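Local coordinates for dihydrodipicolinate reductase N-terminus domain-containing protein (Mycobacterium smegmatis, PDB 6IAQ) that probably catalyses the NADP-dependent reductive amination of ketones to amines, as a native amine dehydrogenase with a Rossmann-type nucleotide-binding domain, at residues R199-V212 with D254-F268. Residues are numbered along the deposited sequence; the frame is centred on the assembly and turned at random.
Sequences RPPTFGRNVLDALV and DIDRIETEEGPVFEF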
ATOM      1  N   ARG A 199      14.870  23.187  19.020  1.00 34.82           N
ATOM      2  CA  ARG A 199      14.257  21.826  19.134  1.00 40.83           C
ATOM      3  C   ARG A 199      14.126  21.249  17.730  1.00 35.85           C
ATOM      4  O   ARG A 199      13.662  21.939  16.824  1.00 35.77           O
ATOM      5  CB  ARG A 199      12.899  21.849  19.841  1.00 41.55           C
ATOM      6  CG  ARG A 199      12.463  20.466  20.312  1.00 43.40           C
ATOM      7  CD  ARG A 199      11.098  20.116  19.778  1.00 41.97           C
ATOM      8  NE  ARG A 199      10.771  18.693  19.890  1.00 43.82           N
ATOM      9  CZ  ARG A 199       9.517  18.233  19.920  1.00 41.25           C
ATOM     10  NH1 ARG A 199       8.510  19.083  19.862  1.00 42.92           N
ATOM     11  NH2 ARG A 199       9.267  16.934  20.004  1.00 39.41           N
ATOM     12  N   PRO A 200      14.573  20.005  17.476  1.00 38.46           N
ATOM     13  CA  PRO A 200      14.493  19.434  16.131  1.00 40.68           C
ATOM     14  C   PRO A 200      13.058  19.299  15.631  1.00 40.70           C
ATOM     15  O   PRO A 200      12.124  19.258  16.446  1.00 37.98           O
ATOM     16  CB  PRO A 200      15.174  18.055  16.199  1.00 39.75           C
ATOM     17  CG  PRO A 200      15.470  17.807  17.649  1.00 43.63           C
ATOM     18  CD  PRO A 200      15.237  19.108  18.414  1.00 41.55           C
ATOM     19  N   PRO A 201      12.866  19.173  14.300  1.00 35.31           N
ATOM     20  CA  PRO A 201      11.541  18.921  13.744  1.00 35.52           C
ATOM     21  C   PRO A 201      11.033  17.549  14.248  1.00 35.69           C
ATOM     22  O   PRO A 201      11.809  16.654  14.559  1.00 34.41           O
ATOM     23  CB  PRO A 201      11.756  18.928  12.218  1.00 36.90           C
ATOM     24  CG  PRO A 201      13.228  18.526  12.037  1.00 39.43           C
ATOM     25  CD  PRO A 201      13.930  19.101  13.269  1.00 38.12           C
ATOM     26  N   THR A 202       9.727  17.435  14.395  1.00 30.89           N
ATOM     27  CA  THR A 202       9.053  16.178  14.797  1.00 32.47           C
ATOM     28  C   THR A 202       9.147  15.179  13.642  1.00 31.27           C
ATOM     29  O   THR A 202       9.109  15.579  12.465  1.00 27.33           O
ATOM     30  CB  THR A 202       7.611  16.435  15.247  1.00 34.13           C
ATOM     31  OG1 THR A 202       6.916  16.989  14.122  1.00 33.45           O
ATOM     32  CG2 THR A 202       7.560  17.349  16.456  1.00 36.15           C
ATOM     33  N   PHE A 203       9.237  13.892  13.976  1.00 31.21           N
ATOM     34  CA  PHE A 203       9.193  12.792  12.976  1.00 27.42           C
ATOM     35  C   PHE A 203       7.958  12.956  12.091  1.00 26.71           C
ATOM     36  O   PHE A 203       8.058  12.784  10.854  1.00 28.62           O
ATOM     37  CB  PHE A 203       9.173  11.430  13.667  1.00 27.45           C
ATOM     38  CG  PHE A 203      10.409  11.084  14.466  1.00 27.90           C
ATOM     39  CD1 PHE A 203      11.526  11.920  14.506  1.00 29.03           C
ATOM     40  CD2 PHE A 203      10.471   9.877  15.133  1.00 25.59           C
ATOM     41  CE1 PHE A 203      12.652  11.564  15.232  1.00 28.15           C
ATOM     42  CE2 PHE A 203      11.603   9.522  15.844  1.00 26.91           C
ATOM     43  CZ  PHE A 203      12.688  10.359  15.881  1.00 27.97           C
ATOM     44  N   GLY A 204       6.838  13.292  12.713  1.00 28.34           N
ATOM     45  CA  GLY A 204       5.540  13.391  12.030  1.00 30.54           C
ATOM     46  C   GLY A 204       5.494  14.529  11.035  1.00 30.67           C
ATOM     47  O   GLY A 204       4.781  14.405  10.032  1.00 29.19           O
ATOM     48  N   ARG A 205       6.248  15.606  11.271  1.00 29.83           N
ATOM     49  CA  ARG A 205       6.289  16.736  10.320  1.00 27.49           C
ATOM     50  C   ARG A 205       6.846  16.238   8.981  1.00 29.06           C
ATOM     51  O   ARG A 205       6.311  16.579   7.897  1.00 30.73           O
ATOM     52  CB  ARG A 205       7.077  17.890  10.940  1.00 32.42           C
ATOM     53  CG  ARG A 205       7.405  18.999   9.946  1.00 32.15           C
ATOM     54  CD  ARG A 205       6.165  19.665   9.379  1.00 34.09           C
ATOM     55  NE  ARG A 205       6.611  20.362   8.188  1.00 41.83           N
ATOM     56  CZ  ARG A 205       7.214  21.538   8.197  1.00 39.86           C
ATOM     57  NH1 ARG A 205       7.391  22.177   9.342  1.00 37.60           N
ATOM     58  NH2 ARG A 205       7.590  22.091   7.061  1.00 40.04           N
ATOM     59  N   ASN A 206       7.902  15.433   9.034  1.00 30.18           N
ATOM     60  CA  ASN A 206       8.513  14.899   7.797  1.00 31.22           C
ATOM     61  C   ASN A 206       7.502  13.948   7.143  1.00 32.98           C
ATOM     62  O   ASN A 206       7.409  13.969   5.895  1.00 29.10           O
ATOM     63  CB  ASN A 206       9.879  14.312   8.093  1.00 31.88           C
ATOM     64  CG  ASN A 206      10.802  15.370   8.652  1.00 33.72           C
ATOM     65  OD1 ASN A 206      11.129  15.323   9.843  1.00 35.24           O
ATOM     66  ND2 ASN A 206      11.175  16.337   7.802  1.00 32.85           N
ATOM     67  N   VAL A 207       6.758  13.171   7.937  1.00 31.27           N
ATOM     68  CA  VAL A 207       5.713  12.260   7.373  1.00 30.59           C
ATOM     69  C   VAL A 207       4.710  13.088   6.559  1.00 26.79           C
ATOM     70  O   VAL A 207       4.447  12.736   5.404  1.00 29.72           O
ATOM     71  CB  VAL A 207       5.019  11.440   8.479  1.00 29.52           C
ATOM     72  CG1 VAL A 207       3.786  10.708   7.942  1.00 31.00           C
ATOM     73  CG2 VAL A 207       5.985  10.427   9.068  1.00 31.44           C
ATOM     74  N   LEU A 208       4.149  14.129   7.153  1.00 28.86           N
ATOM     75  CA  LEU A 208       3.093  14.943   6.499  1.00 34.10           C
ATOM     76  C   LEU A 208       3.675  15.723   5.308  1.00 32.99           C
ATOM     77  O   LEU A 208       2.962  15.855   4.302  1.00 32.38           O
ATOM     78  CB  LEU A 208       2.438  15.846   7.538  1.00 29.57           C
ATOM     79  CG  LEU A 208       1.715  15.125   8.670  1.00 33.13           C
ATOM     80  CD1 LEU A 208       0.919  16.087   9.535  1.00 32.90           C
ATOM     81  CD2 LEU A 208       0.834  13.991   8.151  1.00 33.61           C
ATOM     82  N   ASP A 209       4.928  16.174   5.368  1.00 33.78           N
ATOM     83  CA  ASP A 209       5.550  16.880   4.210  1.00 33.61           C
ATOM     84  C   ASP A 209       5.567  15.910   3.028  1.00 32.25           C
ATOM     85  O   ASP A 209       5.256  16.314   1.910  1.00 31.14           O
ATOM     86  CB  ASP A 209       6.965  17.397   4.514  1.00 38.45           C
ATOM     87  CG  ASP A 209       7.033  18.584   5.479  1.00 41.56           C
ATOM     88  OD1 ASP A 209       5.984  19.227   5.709  1.00 42.37           O
ATOM     89  OD2 ASP A 209       8.148  18.867   6.001  1.00 40.68           O
ATOM     90  N   ALA A 210       5.914  14.643   3.266  1.00 30.66           N
ATOM     91  CA  ALA A 210       5.977  13.599   2.215  1.00 32.59           C
ATOM     92  C   ALA A 210       4.574  13.376   1.625  1.00 35.55           C
ATOM     93  O   ALA A 210       4.473  13.298   0.384  1.00 32.56           O
ATOM     94  CB  ALA A 210       6.547  12.314   2.767  1.00 30.88           C
ATOM     95  N   LEU A 211       3.540  13.236   2.466  1.00 35.66           N
ATOM     96  CA  LEU A 211       2.167  12.927   1.973  1.00 34.16           C
ATOM     97  C   LEU A 211       1.652  14.113   1.151  1.00 33.64           C
ATOM     98  O   LEU A 211       1.127  13.904   0.066  1.00 32.77           O
ATOM     99  CB  LEU A 211       1.256  12.609   3.163  1.00 35.16           C
ATOM    100  CG  LEU A 211       1.464  11.240   3.803  1.00 32.13           C
ATOM    101  CD1 LEU A 211       0.579  11.103   5.018  1.00 33.98           C
ATOM    102  CD2 LEU A 211       1.193  10.119   2.814  1.00 33.35           C
ATOM    103  N   VAL A 212       1.842  15.320   1.661  1.00 39.90           N
ATOM    104  CA  VAL A 212       1.408  16.578   0.983  1.00 37.82           C
ATOM    105  C   VAL A 212       2.108  16.693  -0.374  1.00 41.06           C
ATOM    106  O   VAL A 212       1.405  16.930  -1.385  1.00 44.60           O
ATOM    107  CB  VAL A 212       1.648  17.788   1.892  1.00 39.34           C
ATOM    108  CG1 VAL A 212       1.549  19.110   1.142  1.00 43.14           C
ATOM    109  CG2 VAL A 212       0.695  17.762   3.087  1.00 38.60           C
ATOM    110  N   ASP A 254       3.802  13.758  20.049  1.00 28.03           N
ATOM    111  CA  ASP A 254       3.665  14.899  19.123  1.00 31.13           C
ATOM    112  C   ASP A 254       2.313  14.796  18.428  1.00 31.25           C
ATOM    113  O   ASP A 254       1.892  13.688  18.154  1.00 28.62           O
ATOM    114  CB  ASP A 254       4.736  14.927  18.026  1.00 31.75           C
ATOM    115  CG  ASP A 254       6.177  14.975  18.489  1.00 34.60           C
ATOM    116  OD1 ASP A 254       6.480  15.754  19.415  1.00 35.34           O
ATOM    117  OD2 ASP A 254       6.997  14.216  17.902  1.00 35.87           O
ATOM    118  N   ILE A 255       1.753  15.924  18.028  1.00 30.77           N
ATOM    119  CA  ILE A 255       0.636  16.032  17.056  1.00 35.54           C
ATOM    120  C   ILE A 255       1.018  17.111  16.051  1.00 34.01           C
ATOM    121  O   ILE A 255       1.424  18.196  16.469  1.00 38.68           O
ATOM    122  CB  ILE A 255      -0.722  16.277  17.746  1.00 39.36           C
ATOM    123  CG1 ILE A 255      -1.856  16.324  16.721  1.00 43.89           C
ATOM    124  CG2 ILE A 255      -0.690  17.513  18.603  1.00 44.85           C
ATOM    125  CD1 ILE A 255      -3.210  15.945  17.309  1.00 45.20           C
ATOM    126  N   ASP A 256       1.021  16.749  14.784  1.00 31.89           N
ATOM    127  CA  ASP A 256       1.371  17.608  13.642  1.00 32.56           C
ATOM    128  C   ASP A 256       0.155  17.697  12.736  1.00 36.27           C
ATOM    129  O   ASP A 256      -0.563  16.692  12.586  1.00 35.48           O
ATOM    130  CB  ASP A 256       2.600  17.075  12.900  1.00 33.67           C
ATOM    131  CG  ASP A 256       3.844  17.272  13.733  1.00 35.35           C
ATOM    132  OD1 ASP A 256       4.262  18.458  13.872  1.00 34.77           O
ATOM    133  OD2 ASP A 256       4.322  16.277  14.307  1.00 32.02           O
ATOM    134  N   ARG A 257      -0.040  18.864  12.139  1.00 33.99           N
ATOM    135  CA  ARG A 257      -1.207  19.157  11.280  1.00 35.84           C
ATOM    136  C   ARG A 257      -0.779  20.059  10.140  1.00 39.09           C
ATOM    137  O   ARG A 257      -0.106  21.082  10.398  1.00 42.16           O
ATOM    138  CB  ARG A 257      -2.288  19.836  12.118  1.00 42.37           C
ATOM    139  CG  ARG A 257      -3.542  20.225  11.351  1.00 48.65           C
ATOM    140  CD  ARG A 257      -4.430  20.975  12.325  1.00 56.02           C
ATOM    141  NE  ARG A 257      -5.810  20.567  12.216  1.00 64.42           N
ATOM    142  CZ  ARG A 257      -6.709  21.135  11.418  1.00 70.36           C
ATOM    143  NH1 ARG A 257      -6.389  22.169  10.662  1.00 69.42           N
ATOM    144  NH2 ARG A 257      -7.945  20.672  11.389  1.00 74.67           N
ATOM    145  N   ILE A 258      -1.150  19.679   8.925  1.00 37.53           N
ATOM    146  CA  ILE A 258      -0.945  20.507   7.713  1.00 36.96           C
ATOM    147  C   ILE A 258      -2.291  20.660   7.013  1.00 42.11           C
ATOM    148  O   ILE A 258      -2.880  19.632   6.614  1.00 39.86           O
ATOM    149  CB  ILE A 258       0.126  19.898   6.803  1.00 39.48           C
ATOM    150  CG1 ILE A 258       1.463  19.749   7.545  1.00 37.03           C
ATOM    151  CG2 ILE A 258       0.240  20.723   5.528  1.00 40.75           C
ATOM    152  CD1 ILE A 258       2.599  19.268   6.665  1.00 37.44           C
ATOM    153  N   GLU A 259      -2.749  21.905   6.877  1.00 42.81           N
ATOM    154  CA  GLU A 259      -3.900  22.259   6.010  1.00 43.59           C
ATOM    155  C   GLU A 259      -3.368  22.607   4.633  1.00 46.61           C
ATOM    156  O   GLU A 259      -2.337  23.292   4.561  1.00 48.03           O
ATOM    157  CB  GLU A 259      -4.670  23.436   6.581  1.00 46.86           C
ATOM    158  CG  GLU A 259      -5.074  23.218   8.011  1.00 49.09           C
ATOM    159  CD  GLU A 259      -5.958  24.334   8.547  1.00 51.89           C
ATOM    160  OE1 GLU A 259      -6.347  25.223   7.749  1.00 55.97           O
ATOM    161  OE2 GLU A 259      -6.226  24.324   9.763  1.00 58.91           O
ATOM    162  N   THR A 260      -4.039  22.143   3.592  1.00 41.92           N
ATOM    163  CA  THR A 260      -3.674  22.471   2.199  1.00 45.64           C
ATOM    164  C   THR A 260      -4.629  23.541   1.674  1.00 47.43           C
ATOM    165  O   THR A 260      -5.781  23.609   2.158  1.00 41.09           O
ATOM    166  CB  THR A 260      -3.670  21.208   1.334  1.00 45.34           C
ATOM    167  OG1 THR A 260      -5.011  20.712   1.255  1.00 49.05           O
ATOM    168  CG2 THR A 260      -2.731  20.160   1.888  1.00 48.54           C
ATOM    169  N   GLU A 261      -4.165  24.327   0.700  1.00 51.27           N
ATOM    170  CA  GLU A 261      -5.026  25.309  -0.003  1.00 52.27           C
ATOM    171  C   GLU A 261      -6.182  24.537  -0.656  1.00 53.74           C
ATOM    172  O   GLU A 261      -7.312  25.010  -0.584  1.00 51.46           O
ATOM    173  CB  GLU A 261      -4.206  26.135  -1.001  1.00 55.53           C
ATOM    174  CG  GLU A 261      -3.171  27.053  -0.361  1.00 58.61           C
ATOM    175  CD  GLU A 261      -3.694  28.172   0.551  1.00 68.15           C
ATOM    176  OE1 GLU A 261      -4.933  28.234   0.845  1.00 68.85           O
ATOM    177  OE2 GLU A 261      -2.849  28.986   1.013  1.00 72.05           O
ATOM    178  N   GLU A 262      -5.918  23.346  -1.195  1.00 50.39           N
ATOM    179  CA  GLU A 262      -6.889  22.584  -2.019  1.00 44.72           C
ATOM    180  C   GLU A 262      -8.002  21.956  -1.164  1.00 42.84           C
ATOM    181  O   GLU A 262      -8.977  21.480  -1.767  1.00 43.74           O
ATOM    182  CB  GLU A 262      -6.165  21.523  -2.846  1.00 44.49           C
ATOM    183  CG  GLU A 262      -5.206  22.086  -3.875  1.00 43.95           C
ATOM    184  CD  GLU A 262      -3.809  22.426  -3.371  1.00 47.92           C
ATOM    185  OE1 GLU A 262      -3.569  22.362  -2.141  1.00 52.63           O
ATOM    186  OE2 GLU A 262      -2.953  22.754  -4.202  1.00 50.91           O
ATOM    187  N   GLY A 263      -7.889  21.914   0.168  1.00 45.38           N
ATOM    188  CA  GLY A 263      -8.971  21.418   1.052  1.00 41.08           C
ATOM    189  C   GLY A 263      -8.536  20.302   2.010  1.00 39.14           C
ATOM    190  O   GLY A 263      -8.775  20.398   3.217  1.00 35.90           O
ATOM    191  N   PRO A 264      -7.922  19.190   1.544  1.00 41.10           N
ATOM    192  CA  PRO A 264      -7.484  18.125   2.456  1.00 38.79           C
ATOM    193  C   PRO A 264      -6.616  18.651   3.604  1.00 44.53           C
ATOM    194  O   PRO A 264      -5.742  19.498   3.402  1.00 41.07           O
ATOM    195  CB  PRO A 264      -6.693  17.176   1.551  1.00 41.86           C
ATOM    196  CG  PRO A 264      -7.303  17.384   0.193  1.00 43.35           C
ATOM    197  CD  PRO A 264      -7.648  18.860   0.139  1.00 38.99           C
ATOM    198  N   VAL A 265      -6.900  18.142   4.794  1.00 41.88           N
ATOM    199  CA  VAL A 265      -6.133  18.384   6.040  1.00 42.46           C
ATOM    200  C   VAL A 265      -5.482  17.065   6.443  1.00 43.26           C
ATOM    201  O   VAL A 265      -6.162  16.010   6.391  1.00 40.70           O
ATOM    202  CB  VAL A 265      -7.061  18.905   7.143  1.00 40.88           C
ATOM    203  CG1 VAL A 265      -6.332  19.037   8.467  1.00 42.96           C
ATOM    204  CG2 VAL A 265      -7.729  20.217   6.724  1.00 46.16           C
ATOM    205  N   PHE A 266      -4.220  17.132   6.854  1.00 38.67           N
ATOM    206  CA  PHE A 266      -3.443  15.974   7.341  1.00 36.45           C
ATOM    207  C   PHE A 266      -3.117  16.184   8.807  1.00 35.50           C
ATOM    208  O   PHE A 266      -2.661  17.299   9.175  1.00 36.22           O
ATOM    209  CB  PHE A 266      -2.169  15.822   6.524  1.00 38.10           C
ATOM    210  CG  PHE A 266      -2.412  15.583   5.066  1.00 35.75           C
ATOM    211  CD1 PHE A 266      -2.710  16.635   4.219  1.00 36.33           C
ATOM    212  CD2 PHE A 266      -2.364  14.302   4.550  1.00 35.80           C
ATOM    213  CE1 PHE A 266      -2.960  16.406   2.880  1.00 37.08           C
ATOM    214  CE2 PHE A 266      -2.588  14.085   3.202  1.00 35.19           C
ATOM    215  CZ  PHE A 266      -2.861  15.141   2.365  1.00 34.63           C
ATOM    216  N   GLU A 267      -3.297  15.140   9.609  1.00 35.09           N
ATOM    217  CA  GLU A 267      -3.009  15.191  11.060  1.00 39.91           C
ATOM    218  C   GLU A 267      -2.391  13.866  11.493  1.00 36.47           C
ATOM    219  O   GLU A 267      -2.891  12.801  11.091  1.00 38.13           O
ATOM    220  CB  GLU A 267      -4.272  15.535  11.850  1.00 43.05           C
ATOM    221  CG  GLU A 267      -3.977  15.906  13.285  1.00 53.06           C
ATOM    222  CD  GLU A 267      -5.106  16.593  14.035  1.00 52.44           C
ATOM    223  OE1 GLU A 267      -5.302  17.811  13.853  1.00 56.50           O
ATOM    224  OE2 GLU A 267      -5.787  15.911  14.785  1.00 46.49           O
ATOM    225  N   PHE A 268      -1.336  13.930  12.301  1.00 34.01           N
ATOM    226  CA  PHE A 268      -0.588  12.728  12.750  1.00 31.02           C
ATOM    227  C   PHE A 268      -0.157  12.900  14.200  1.00 33.93           C
ATOM    228  O   PHE A 268       0.597  13.830  14.527  1.00 32.43           O
ATOM    229  CB  PHE A 268       0.574  12.469  11.784  1.00 34.80           C
ATOM    230  CG  PHE A 268       1.424  11.279  12.148  1.00 32.92           C
ATOM    231  CD1 PHE A 268       0.855  10.019  12.282  1.00 35.21           C
ATOM    232  CD2 PHE A 268       2.797  11.395  12.258  1.00 34.62           C
ATOM    233  CE1 PHE A 268       1.630   8.915  12.593  1.00 36.51           C
ATOM    234  CE2 PHE A 268       3.576  10.299  12.588  1.00 37.27           C
ATOM    235  CZ  PHE A 268       2.998   9.058  12.740  1.00 38.29           C
TER
HETATM  236  O   HOH W   1       9.403  13.566  16.965  1.00 24.98           O
HETATM  237  O   HOH W   2       6.138  13.003  15.528  1.00 26.04           O
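Leu208 points into the face of a beta hairpin, strands 254-260 and 265-268 joined by a type I turn, where helix 203-212 packs on the mixed sheet beside the Rossmann domain. Leu208 CD1 lies 3.4 Å from Asp256 O, Leu208 CD2 reaches CB of both Phe266 and Phe268, and Leu208 CB meets Ile258 CD1 at 3.5 Å. Further along the helix, Val212 CG2 sits over one face of the Phe266 ring, 28° off its normal, in a CH-pi contact, and also touches Ile258 CG2. Gly204 lets the backbone come close: its CA meets the edge of the Phe268 ring, 3.4 Å from CD2.

At the start of the helix two aspartates take over, one bonded directly to the N-cap and one through water. Thr202, the N-cap, has OG1 between its backbone N and carbonyl carbon (chi1 61°); from there OG1 donates to Asp256 OD2 at 2.7 Å, from above the carboxylate plane, and accepts from Arg205 N. Thr224, on strand 219-230, bonds to Asp256 OD1 and probably helps to position that carboxylate. Arg199 NH2 donates to Asp254 OD1 in a salt bridge (3.1 Å), with OD1 near the guanidinium plane, and Thr226 hydrogen-bonds to both partners. Two waters complete the junction: one links Phe203 N to Asp254 OD2, and the second accepts from Gly204 N at 2.9 Å and donates to the same OD2.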